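Local coordinates for uncharacterized protein (Magnetospirillum magneticum, PDB 3BHW) that probably takes part, as a BrxA-family protein, in a type 1 BREX system that protects the bacterium by blocking replication of double-stranded DNA phage, at residues A93-S98 / I194-V199; S183-R186 / Y192-R195; G102-L107 / D152-I157. All coordinates share one frame; numbering follows the deposited sequence.

Contact 1: A93-S98 / I194-V199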
loop_
_atom_site.group_PDB
_atom_site.type_symbol
_atom_site.label_atom_id
_atom_site.label_comp_id
_atom_site.label_asym_id
_atom_site.label_seq_id
_atom_site.Cartn_x
_atom_site.Cartn_y
_atom_site.Cartn_z
ATOM N N ALA A 93 -1.478 0.312 5.393
ATOM C CA ALA A 93 -0.531 1.401 5.489
ATOM C C ALA A 93 -0.314 2.027 4.129
ATOM O O ALA A 93 -0.222 3.267 4.011
ATOM C CB ALA A 93 0.773 0.914 6.115
ATOM N N ALA A 94 -0.271 1.204 3.081
ATOM C CA ALA A 94 -0.037 1.768 1.720
ATOM C C ALA A 94 -1.235 2.603 1.295
ATOM O O ALA A 94 -1.075 3.688 0.687
ATOM C CB ALA A 94 0.257 0.713 0.744
ATOM N N ILE A 95 -2.411 2.149 1.614
ATOM C CA ILE A 95 -3.628 2.935 1.354
ATOM C C ILE A 95 -3.648 4.258 2.102
ATOM O O ILE A 95 -3.848 5.344 1.499
ATOM C CB ILE A 95 -4.892 2.131 1.619
ATOM C CG1 ILE A 95 -4.950 0.996 0.589
ATOM C CG2 ILE A 95 -6.153 3.039 1.513
ATOM C CD1 ILE A 95 -5.862 -0.143 1.002
ATOM N N LYS A 96 -3.442 4.207 3.416
ATOM C CA LYS A 96 -3.375 5.437 4.198
ATOM C C LYS A 96 -2.382 6.488 3.639
ATOM O O LYS A 96 -2.668 7.674 3.650
ATOM C CB LYS A 96 -3.073 5.135 5.663
ATOM C CG LYS A 96 -3.355 6.362 6.522
ATOM C CD LYS A 96 -3.507 6.004 7.956
ATOM C CE LYS A 96 -3.535 7.269 8.815
ATOM N NZ LYS A 96 -3.400 6.998 10.282
ATOM N N HIS A 97 -1.223 6.019 3.171
ATOM C CA HIS A 97 -0.147 6.873 2.671
ATOM C C HIS A 97 -0.468 7.422 1.276
ATOM O O HIS A 97 0.048 8.473 0.856
ATOM C CB HIS A 97 1.147 6.029 2.655
ATOM C CG HIS A 97 2.316 6.718 2.046
ATOM N ND1 HIS A 97 2.630 6.572 0.711
ATOM C CD2 HIS A 97 3.283 7.497 2.582
ATOM C CE1 HIS A 97 3.712 7.280 0.441
ATOM N NE2 HIS A 97 4.122 7.857 1.555
ATOM N N SER A 98 -1.298 6.708 0.529
ATOM C CA SER A 98 -1.564 7.062 -0.882
ATOM C C SER A 98 -3.040 7.225 -1.307
ATOM O O SER A 98 -3.719 6.262 -1.573
ATOM C CB SER A 98 -0.864 6.106 -1.827
ATOM O OG SER A 98 -1.244 6.321 -3.189
ATOM N N ILE A 194 -10.536 1.960 5.870
ATOM C CA ILE A 194 -11.611 0.990 5.979
ATOM C C ILE A 194 -12.417 0.899 4.698
ATOM O O ILE A 194 -12.674 -0.198 4.205
ATOM C CB ILE A 194 -12.481 1.230 7.203
ATOM C CG1 ILE A 194 -11.658 0.940 8.486
ATOM C CG2 ILE A 194 -13.807 0.413 7.130
ATOM C CD1 ILE A 194 -12.265 1.384 9.821
ATOM N N ARG A 195 -12.841 2.057 4.203
ATOM C CA ARG A 195 -13.661 2.156 2.997
ATOM C C ARG A 195 -12.967 1.595 1.756
ATOM O O ARG A 195 -13.618 1.001 0.878
ATOM C CB ARG A 195 -14.028 3.632 2.763
ATOM C CG ARG A 195 -15.148 3.850 1.844
ATOM C CD ARG A 195 -15.045 5.308 1.227
ATOM N NE ARG A 195 -16.154 5.586 0.328
ATOM C CZ ARG A 195 -17.400 5.750 0.747
ATOM N NH1 ARG A 195 -17.661 5.665 2.049
ATOM N NH2 ARG A 195 -18.378 6.021 -0.123
ATOM N N CYS A 196 -11.648 1.806 1.672
ATOM C CA CYS A 196 -10.858 1.433 0.482
ATOM C C CYS A 196 -10.329 0.010 0.506
ATOM O O CYS A 196 -10.165 -0.594 -0.538
ATOM C CB CYS A 196 -9.648 2.371 0.348
ATOM S SG CYS A 196 -10.070 4.149 0.089
ATOM N N ILE A 197 -10.070 -0.517 1.709
ATOM C CA ILE A 197 -9.326 -1.787 1.835
ATOM C C ILE A 197 -10.184 -2.994 1.511
ATOM O O ILE A 197 -9.666 -4.051 1.084
ATOM C CB ILE A 197 -8.707 -1.963 3.252
ATOM C CG1 ILE A 197 -7.665 -3.062 3.237
ATOM C CG2 ILE A 197 -9.780 -2.274 4.303
ATOM C CD1 ILE A 197 -6.758 -3.059 4.386
ATOM N N GLN A 198 -11.484 -2.857 1.738
ATOM C CA GLN A 198 -12.411 -3.965 1.533
ATOM C C GLN A 198 -13.426 -3.431 0.549
ATOM O O GLN A 198 -14.270 -2.597 0.908
ATOM C CB GLN A 198 -13.069 -4.427 2.844
ATOM C CG GLN A 198 -13.844 -5.773 2.733
ATOM C CD GLN A 198 -12.973 -7.008 2.951
ATOM O OE1 GLN A 198 -12.526 -7.273 4.075
ATOM N NE2 GLN A 198 -12.736 -7.778 1.879
ATOM N N VAL A 199 -13.300 -3.865 -0.705
ATOM C CA VAL A 199 -14.170 -3.368 -1.766
ATOM C C VAL A 199 -14.866 -4.519 -2.482
ATOM O O VAL A 199 -15.425 -4.336 -3.545
ATOM C CB VAL A 199 -13.396 -2.499 -2.812
ATOM C CG1 VAL A 199 -12.915 -1.163 -2.203
ATOM C CG2 VAL A 199 -12.244 -3.304 -3.457
#

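Contact 2: S183-R186 / Y192-R195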
loop_
_atom_site.group_PDB
_atom_site.type_symbol
_atom_site.label_atom_id
_atom_site.label_comp_id
_atom_site.label_asym_id
_atom_site.label_seq_id
_atom_site.Cartn_x
_atom_site.Cartn_y
_atom_site.Cartn_z
ATOM N N SER A 183 -9.819 -4.918 13.006
ATOM C CA SER A 183 -10.017 -4.472 14.383
ATOM C C SER A 183 -9.087 -3.289 14.656
ATOM O O SER A 183 -9.513 -2.277 15.245
ATOM C CB SER A 183 -9.843 -5.653 15.381
ATOM O OG SER A 183 -9.992 -5.283 16.752
ATOM N N TYR A 184 -7.834 -3.399 14.221
ATOM C CA TYR A 184 -6.901 -2.295 14.383
ATOM C C TYR A 184 -7.410 -1.010 13.706
ATOM O O TYR A 184 -7.434 0.039 14.325
ATOM C CB TYR A 184 -5.471 -2.648 13.876
ATOM C CG TYR A 184 -4.553 -1.440 13.863
ATOM C CD1 TYR A 184 -3.780 -1.092 14.985
ATOM C CD2 TYR A 184 -4.546 -0.557 12.775
ATOM C CE1 TYR A 184 -2.988 0.057 15.007
ATOM C CE2 TYR A 184 -3.738 0.605 12.778
ATOM C CZ TYR A 184 -2.973 0.894 13.913
ATOM O OH TYR A 184 -2.194 2.022 13.934
ATOM N N LEU A 185 -7.893 -1.161 12.474
ATOM C CA LEU A 185 -8.400 -0.028 11.684
ATOM C C LEU A 185 -9.618 0.653 12.293
ATOM O O LEU A 185 -9.672 1.880 12.302
ATOM C CB LEU A 185 -8.677 -0.443 10.241
ATOM C CG LEU A 185 -7.485 -0.776 9.330
ATOM C CD1 LEU A 185 -8.045 -1.315 8.018
ATOM C CD2 LEU A 185 -6.442 0.411 9.106
ATOM N N ARG A 186 -10.577 -0.145 12.782
ATOM C CA ARG A 186 -11.787 0.376 13.457
ATOM C C ARG A 186 -11.358 1.104 14.716
ATOM O O ARG A 186 -11.748 2.268 14.942
ATOM C CB ARG A 186 -12.805 -0.733 13.753
ATOM C CG ARG A 186 -13.367 -1.350 12.468
ATOM C CD ARG A 186 -14.727 -1.960 12.618
ATOM N NE ARG A 186 -15.025 -2.782 11.450
ATOM C CZ ARG A 186 -14.604 -4.036 11.310
ATOM N NH1 ARG A 186 -13.883 -4.611 12.276
ATOM N NH2 ARG A 186 -14.904 -4.715 10.214
ATOM N N TYR A 192 -11.039 6.132 6.233
ATOM C CA TYR A 192 -10.715 6.137 4.812
ATOM C C TYR A 192 -10.119 4.820 4.426
ATOM O O TYR A 192 -10.522 4.249 3.402
ATOM C CB TYR A 192 -9.761 7.281 4.468
ATOM C CG TYR A 192 -9.297 7.333 3.010
ATOM C CD1 TYR A 192 -10.146 7.861 2.042
ATOM C CD2 TYR A 192 -8.003 6.902 2.629
ATOM C CE1 TYR A 192 -9.732 7.948 0.673
ATOM C CE2 TYR A 192 -7.597 6.941 1.278
ATOM C CZ TYR A 192 -8.472 7.469 0.316
ATOM O OH TYR A 192 -8.040 7.526 -1.014
ATOM N N VAL A 193 -9.145 4.330 5.208
ATOM C CA VAL A 193 -8.565 2.988 4.891
ATOM C C VAL A 193 -9.651 1.886 4.890
ATOM O O VAL A 193 -9.727 1.068 3.962
ATOM C CB VAL A 193 -7.389 2.697 5.780
ATOM C CG1 VAL A 193 -6.832 1.323 5.479
ATOM C CG2 VAL A 193 -6.348 3.857 5.648
ATOM N N ILE A 194 -10.536 1.960 5.870
ATOM C CA ILE A 194 -11.611 0.990 5.979
ATOM C C ILE A 194 -12.417 0.899 4.698
ATOM O O ILE A 194 -12.674 -0.198 4.205
ATOM C CB ILE A 194 -12.481 1.230 7.203
ATOM C CG1 ILE A 194 -11.658 0.940 8.486
ATOM C CG2 ILE A 194 -13.807 0.413 7.130
ATOM C CD1 ILE A 194 -12.265 1.384 9.821
ATOM N N ARG A 195 -12.841 2.057 4.203
ATOM C CA ARG A 195 -13.661 2.156 2.997
ATOM C C ARG A 195 -12.967 1.595 1.756
ATOM O O ARG A 195 -13.618 1.001 0.878
ATOM C CB ARG A 195 -14.028 3.632 2.763
ATOM C CG ARG A 195 -15.148 3.850 1.844
ATOM C CD ARG A 195 -15.045 5.308 1.227
ATOM N NE ARG A 195 -16.154 5.586 0.328
ATOM C CZ ARG A 195 -17.400 5.750 0.747
ATOM N NH1 ARG A 195 -17.661 5.665 2.049
ATOM N NH2 ARG A 195 -18.378 6.021 -0.123
#

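Contact 3: G102-L107 / D152-I157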
loop_
_atom_site.group_PDB
_atom_site.type_symbol
_atom_site.label_atom_id
_atom_site.label_comp_id
_atom_site.label_asym_id
_atom_site.label_seq_id
_atom_site.Cartn_x
_atom_site.Cartn_y
_atom_site.Cartn_z
ATOM N N GLY A 102 -5.738 4.516 -2.750
ATOM C CA GLY A 102 -7.041 4.392 -2.090
ATOM C C GLY A 102 -8.226 4.712 -3.008
ATOM O O GLY A 102 -9.202 3.937 -3.047
ATOM N N ASP A 103 -8.129 5.827 -3.749
ATOM C CA ASP A 103 -9.182 6.261 -4.666
ATOM C C ASP A 103 -9.331 5.271 -5.838
ATOM O O ASP A 103 -10.435 5.077 -6.335
ATOM C CB ASP A 103 -8.977 7.712 -5.189
ATOM C CG ASP A 103 -9.430 8.765 -4.199
ATOM O OD1 ASP A 103 -9.781 8.405 -3.052
ATOM O OD2 ASP A 103 -9.446 9.966 -4.592
ATOM N N PHE A 104 -8.228 4.642 -6.260
ATOM C CA PHE A 104 -8.349 3.583 -7.276
ATOM C C PHE A 104 -9.306 2.472 -6.780
ATOM O O PHE A 104 -10.223 2.039 -7.509
ATOM C CB PHE A 104 -6.971 3.020 -7.664
ATOM C CG PHE A 104 -6.995 2.176 -8.922
ATOM C CD1 PHE A 104 -7.708 2.584 -10.035
ATOM C CD2 PHE A 104 -6.350 0.932 -8.948
ATOM C CE1 PHE A 104 -7.724 1.800 -11.215
ATOM C CE2 PHE A 104 -6.382 0.118 -10.107
ATOM C CZ PHE A 104 -7.074 0.568 -11.251
ATOM N N LEU A 105 -9.116 2.069 -5.533
ATOM C CA LEU A 105 -9.850 1.011 -4.898
ATOM C C LEU A 105 -11.281 1.481 -4.737
ATOM O O LEU A 105 -12.169 0.816 -5.243
ATOM C CB LEU A 105 -9.219 0.717 -3.552
ATOM C CG LEU A 105 -7.871 0.037 -3.736
ATOM C CD1 LEU A 105 -6.993 0.177 -2.459
ATOM C CD2 LEU A 105 -8.094 -1.412 -4.127
ATOM N N ASP A 106 -11.465 2.670 -4.142
ATOM C CA ASP A 106 -12.752 3.217 -3.805
ATOM C C ASP A 106 -13.647 3.504 -4.996
ATOM O O ASP A 106 -14.817 3.232 -4.946
ATOM C CB ASP A 106 -12.510 4.559 -3.070
ATOM C CG ASP A 106 -13.776 5.103 -2.349
ATOM O OD1 ASP A 106 -14.642 4.318 -1.935
ATOM O OD2 ASP A 106 -13.864 6.295 -2.123
ATOM N N LEU A 107 -13.095 4.153 -6.020
ATOM C CA LEU A 107 -13.908 4.670 -7.124
ATOM C C LEU A 107 -13.908 3.799 -8.363
ATOM O O LEU A 107 -14.722 4.057 -9.231
ATOM C CB LEU A 107 -13.403 6.034 -7.526
ATOM C CG LEU A 107 -13.247 6.960 -6.314
ATOM C CD1 LEU A 107 -12.672 8.232 -6.800
ATOM C CD2 LEU A 107 -14.513 7.248 -5.566
ATOM N N ASP A 152 2.548 -0.444 -13.108
ATOM C CA ASP A 152 3.113 -1.744 -12.775
ATOM C C ASP A 152 3.086 -1.966 -11.263
ATOM O O ASP A 152 2.727 -3.056 -10.798
ATOM C CB ASP A 152 4.545 -1.888 -13.291
ATOM C CG ASP A 152 4.613 -2.240 -14.790
ATOM O OD1 ASP A 152 3.548 -2.336 -15.438
ATOM O OD2 ASP A 152 5.747 -2.425 -15.306
ATOM N N CYS A 153 3.430 -0.919 -10.517
ATOM C CA CYS A 153 3.489 -1.027 -9.065
ATOM C C CYS A 153 2.106 -1.178 -8.481
ATOM O O CYS A 153 1.898 -1.976 -7.617
ATOM C CB CYS A 153 4.198 0.165 -8.453
ATOM S SG CYS A 153 4.301 0.047 -6.674
ATOM N N VAL A 154 1.149 -0.378 -8.916
ATOM C CA VAL A 154 -0.220 -0.542 -8.432
ATOM C C VAL A 154 -0.748 -1.954 -8.702
ATOM O O VAL A 154 -1.365 -2.592 -7.820
ATOM C CB VAL A 154 -1.116 0.547 -8.995
ATOM C CG1 VAL A 154 -2.563 0.228 -8.714
ATOM C CG2 VAL A 154 -0.759 1.856 -8.321
ATOM N N TYR A 155 -0.551 -2.469 -9.912
ATOM C CA TYR A 155 -1.061 -3.817 -10.176
ATOM C C TYR A 155 -0.309 -4.884 -9.411
ATOM O O TYR A 155 -0.900 -5.908 -9.006
ATOM C CB TYR A 155 -1.040 -4.104 -11.672
ATOM C CG TYR A 155 -2.239 -3.506 -12.402
ATOM C CD1 TYR A 155 -2.287 -2.155 -12.815
ATOM C CD2 TYR A 155 -3.347 -4.315 -12.681
ATOM C CE1 TYR A 155 -3.427 -1.650 -13.498
ATOM C CE2 TYR A 155 -4.470 -3.817 -13.331
ATOM C CZ TYR A 155 -4.508 -2.491 -13.738
ATOM O OH TYR A 155 -5.665 -2.077 -14.379
ATOM N N ARG A 156 0.991 -4.678 -9.169
ATOM C CA ARG A 156 1.767 -5.626 -8.370
ATOM C C ARG A 156 1.209 -5.682 -6.916
ATOM O O ARG A 156 1.039 -6.774 -6.319
ATOM C CB ARG A 156 3.250 -5.220 -8.339
ATOM C CG ARG A 156 4.159 -6.217 -7.761
ATOM C CD ARG A 156 5.601 -6.042 -8.279
ATOM N NE ARG A 156 6.225 -4.824 -7.785
ATOM C CZ ARG A 156 6.421 -3.714 -8.499
ATOM N NH1 ARG A 156 6.984 -2.674 -7.916
ATOM N NH2 ARG A 156 6.046 -3.625 -9.773
ATOM N N ILE A 157 0.886 -4.520 -6.346
ATOM C CA ILE A 157 0.269 -4.455 -5.023
ATOM C C ILE A 157 -1.005 -5.286 -4.992
ATOM O O ILE A 157 -1.248 -6.026 -4.045
ATOM C CB ILE A 157 -0.055 -2.991 -4.647
ATOM C CG1 ILE A 157 1.216 -2.304 -4.198
ATOM C CG2 ILE A 157 -0.937 -2.956 -3.425
ATOM C CD1 ILE A 157 1.107 -0.807 -4.119
#

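Contact 1: A93-S98 / I194-V199
Ile95, near the C-terminal end of helix 83-97, reaches across to Cys196 and Ile197 of helix 191-197, a buried helix-to-helix contact in the all-helical BrxA fold. The two branches of Ile95 divide the work. Its methyl CG2 meets the Cys196 side chain at the root, CG2 to CB 3.7 Å, while the longer branch carries CD1 against the backbone of the next residue, 3.9 Å from Ile197 CA. The side chains of Ile95 and Ile197 cross at about a right angle, so that the end of one lies against the base of the other: CD1 of Ile95 is 4.1 Å from Ile197 CB and equally far from CG1. With CG1 of Ile95 anti to its carbonyl carbon (chi1 -66°), CG2 is left for Cys196 and CD1 extends to Ile197. No hydrogen bond spans the segments; the join is apolar, and it brings Ile95 CA to 7.4 Å from Ile197 CA. Leu101 and Leu105 of helix 99-112 also touch Ile95, and Met182 of helix 179-187 touches Ile197, which places the pair in the interior between several helices. Polar bonds fix the ends of the segments: the hydroxyl of Tyr163 bonds to Ile197 O and Val199 N, and Ser98, as N-cap of helix 99-112, directs OG to Leu101 N.

Contact 2: S183-R186 / Y192-R195
Leu185 and Ile194 mark the nearest approach of two short helical segments, their CA atoms 6.6 Å apart, where helix 179-187 and helix 191-197 pack against each other. Each segment is helical throughout, and no hydrogen bond runs between them. The Leu185 side chain works in two directions. Its CB lies 3.7 Å from Ile194 CG1, while both its methyls close on one branch of Val193, CD2 to CG1 at 3.8 Å and CD1 to the same CG1 at 3.9 Å, the two side chains crossing at about a right angle. Val193 presents CG1 by holding it anti to the backbone N (chi1 178°). Ile194 sends its end further, onto the opposing main chain: CD1 rests 3.6 Å from Leu185 O and 3.7 Å from Arg186 N. At the exposed border the aliphatic CG of Arg186 comes to 4.0 Å from Ile194 CD1. On the buried side, Ala92 of helix 83-97 touches both Leu185 and Val193. With five residues separating the segments, this is the apolar seam of a C-terminal helical hairpin, two short helices joined by a tight turn.

Contact 3: G102-L107 / D152-I157
Phe104 of helix 99-112 meets Val154 of helix 145-161 through the CD2-CE2 side of its ring, and this is the close part of a sparse, buried contact. A single methyl does the touching: Val154 CG1 sits 3.9 Å from Phe104 CD2 and 4.1 Å from CE2, approaching the ring obliquely. Both side chains use the same rotamer class to meet. CG of Phe104 is anti to its backbone N (chi1 -166°), as is CG1 of Val154 (chi1 169°), so ring and methyl project across the gap between segments whose nearest CA atoms, those of Phe104 and Val154, are 9.2 Å apart. The looser part lies at the far end of the ring. There the hydroxyl of Tyr155 comes to the edge, near the ring plane, with OH 4.3 Å from Phe104 CZ. This is a distant van der Waals approach, and the OH group has its hydrogen bond elsewhere, to Leu120 O, which anchors the Tyr155 side chain beside the phenylalanine. Nothing polar links the two segments. All three touching residues are buried; the solvent side of the segments, with the exposed Leu107, Asp152 and Arg156, takes no part in the join. Helix 122-135 packs against the same side chains: Trp125 meets the Phe104 ring edge-to-face and also touches Val154 and Tyr155, while Tyr128 brings its ring against Phe104 at an inclination of about 50°. Ile12, from a loop, touches Val154 and Ile157, and Phe91 of helix 83-97 packs on Leu105 and Ile157, so that helices 83-97, 99-112, 122-135 and 145-161 come together around this contact.

Contacts 1 and 2 both use helix 191-197, share Ile194 and Arg195, and have centres about 8 Å apart; contact 3 lies about 9 Å from contact 1 and about 17 Å from contact 2, centre to centre. Contact 1 joins segments 96 residues apart and encloses contact 3 along the chain; contact 2 follows contact 3 and closes over a short turn. Helix 99-112 follows helix 83-97 after a sharp turn at Ser98, which links contact 1 to contact 3. Arg195 NE forms a salt bridge with Asp106 OD1 at 3.0 Å, and Tyr192 OH a probable hydrogen bond with Asp103 OD1 at 2.8 Å. Packing and these polar bonds together hold the C-terminal hairpin against helices 83-97 and 99-112.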